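Local coordinates for bubble protein (Penicillium brevicompactum, PDB 1UOY) that may act as a toxin and may recognise a molecule, or part of one, that carries a negatively charged surface, at residues Gly34-Glu37 / Lys42-Glu45. Sequence-based numbering, arbitrary orientation.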
loop_
_atom_site.group_PDB
_atom_site.type_symbol
_atom_site.label_atom_id
_atom_site.label_comp_id
_atom_site.label_asym_id
_atom_site.label_seq_id
_atom_site.Cartn_x
_atom_site.Cartn_y
_atom_site.Cartn_z
ATOM N N GLY A 34 4.187 3.961 5.233
ATOM C CA GLY A 34 4.735 3.991 3.905
ATOM C C GLY A 34 3.673 3.843 2.832
ATOM O O GLY A 34 2.603 3.329 3.073
ATOM N N VAL A 35 4.017 4.362 1.675
ATOM C CA VAL A 35 3.230 4.229 0.463
ATOM C C VAL A 35 3.814 3.063 -0.293
ATOM O O VAL A 35 5.064 2.986 -0.466
ATOM C CB VAL A 35 3.363 5.453 -0.395
ATOM C CG1 VAL A 35 2.557 5.263 -1.705
ATOM C CG2 VAL A 35 2.817 6.664 0.383
ATOM N N VAL A 36 2.976 2.124 -0.775
ATOM C CA VAL A 36 3.482 0.966 -1.529
ATOM C C VAL A 36 2.910 0.915 -2.952
ATOM O O VAL A 36 1.790 1.392 -3.219
ATOM C CB VAL A 36 3.151 -0.367 -0.789
ATOM C CG1 VAL A 36 3.909 -0.418 0.582
ATOM C CG2 VAL A 36 1.639 -0.479 -0.454
ATOM N N GLU A 37 3.668 0.254 -3.834
ATOM C CA GLU A 37 3.297 0.118 -5.245
ATOM C C GLU A 37 3.635 -1.314 -5.608
ATOM O O GLU A 37 4.606 -1.873 -5.108
ATOM C CB GLU A 37 4.143 1.105 -6.102
ATOM C CG GLU A 37 3.747 1.083 -7.597
ATOM C CD GLU A 37 4.575 2.022 -8.408
ATOM O OE1 GLU A 37 5.026 3.069 -7.905
ATOM O OE2 GLU A 37 4.791 1.717 -9.593
ATOM N N LYS A 42 5.439 -7.776 -5.855
ATOM C CA LYS A 42 5.310 -7.555 -4.434
ATOM C C LYS A 42 4.983 -6.104 -4.122
ATOM O O LYS A 42 5.433 -5.192 -4.829
ATOM C CB LYS A 42 6.637 -7.898 -3.738
ATOM C CG LYS A 42 7.105 -9.338 -3.955
ATOM C CD LYS A 42 6.193 -10.369 -3.274
ATOM C CE LYS A 42 6.654 -11.820 -3.562
ATOM N NZ LYS A 42 5.545 -12.857 -3.401
ATOM N N TRP A 43 4.175 -5.897 -3.082
ATOM C CA TRP A 43 3.925 -4.517 -2.630
ATOM C C TRP A 43 5.233 -3.962 -2.096
ATOM O O TRP A 43 5.788 -4.450 -1.133
ATOM C CB TRP A 43 2.832 -4.457 -1.558
ATOM C CG TRP A 43 1.493 -4.720 -2.159
ATOM C CD1 TRP A 43 0.725 -5.856 -1.997
ATOM C CD2 TRP A 43 0.786 -3.874 -3.054
ATOM N NE1 TRP A 43 -0.407 -5.753 -2.744
ATOM C CE2 TRP A 43 -0.401 -4.552 -3.407
ATOM C CE3 TRP A 43 1.032 -2.607 -3.605
ATOM C CZ2 TRP A 43 -1.328 -4.019 -4.293
ATOM C CZ3 TRP A 43 0.096 -2.073 -4.519
ATOM C CH2 TRP A 43 -1.057 -2.793 -4.842
ATOM N N THR A 44 5.724 -2.905 -2.713
ATOM C CA THR A 44 7.064 -2.371 -2.432
ATOM C C THR A 44 6.931 -0.956 -1.973
ATOM O O THR A 44 6.234 -0.143 -2.607
ATOM C CB THR A 44 7.850 -2.438 -3.763
ATOM O OG1 THR A 44 7.929 -3.803 -4.195
ATOM C CG2 THR A 44 9.276 -1.934 -3.625
ATOM N N GLU A 45 7.614 -0.633 -0.885
ATOM C CA GLU A 45 7.519 0.738 -0.365
ATOM C C GLU A 45 8.241 1.712 -1.292
ATOM O O GLU A 45 9.431 1.508 -1.599
ATOM C CB GLU A 45 8.098 0.820 1.049
ATOM C CG GLU A 45 7.913 2.206 1.671
ATOM C CD GLU A 45 8.251 2.225 3.130
ATOM O OE1 GLU A 45 9.381 2.648 3.467
ATOM O OE2 GLU A 45 7.405 1.790 3.935
#
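Residues 34-37 and 42-45 face each other across the β hairpin of strands 34-39 and 42-48, two neighbours in the antiparallel sheet that strand 26-28 completes. E37 and T44 form an antiparallel hydrogen-bonded pair: E37 N donates to T44 O at 2.9 Å, and T44 N returns a slightly straighter bond to E37 O at 2.8 Å (N-H...O angle 158°). One residue on, V36 and E45 make a non-hydrogen-bonded pair, their CA atoms 4.2 Å apart. Here two CA-H...O contacts take over, V36 CA to T44 O at 3.2 Å and E45 CA to V35 O, so that T44 O receives both an N-H and a C-H donor.

With chi1 of V36 at -65°, CG1 lies beside the backbone N and comes to 3.9 Å from E45 CA, whereas CG2, between N and the carbonyl carbon, approaches W43 CE3 to 3.9 Å. The indole crosses the valine side chain at about a right angle; its CE3 comes within 3.5 Å of E37 C, and E37 N lies at the ring's edge, in its plane. F27 of strand 26-28 meets the W43 ring with planes at about 80° and also touches V36, so these three side chains form a cluster reaching the third strand.

T44 turns OG1 back to K42 O within its own strand, from above the carbonyl plane. E37 points to the same face as T44, but its OE1 bonds H26 NE2. E45, with CG anti to the backbone N, runs extended alongside the other strand, bringing OE2 to 3.5 Å from G34 CA.

The reciprocal bonds thus serve the backbone of E37 and T44 alone, V35 and W43 bonding outside the segments; the glutamate linked to H26 adds a polar tie to strand 26-28.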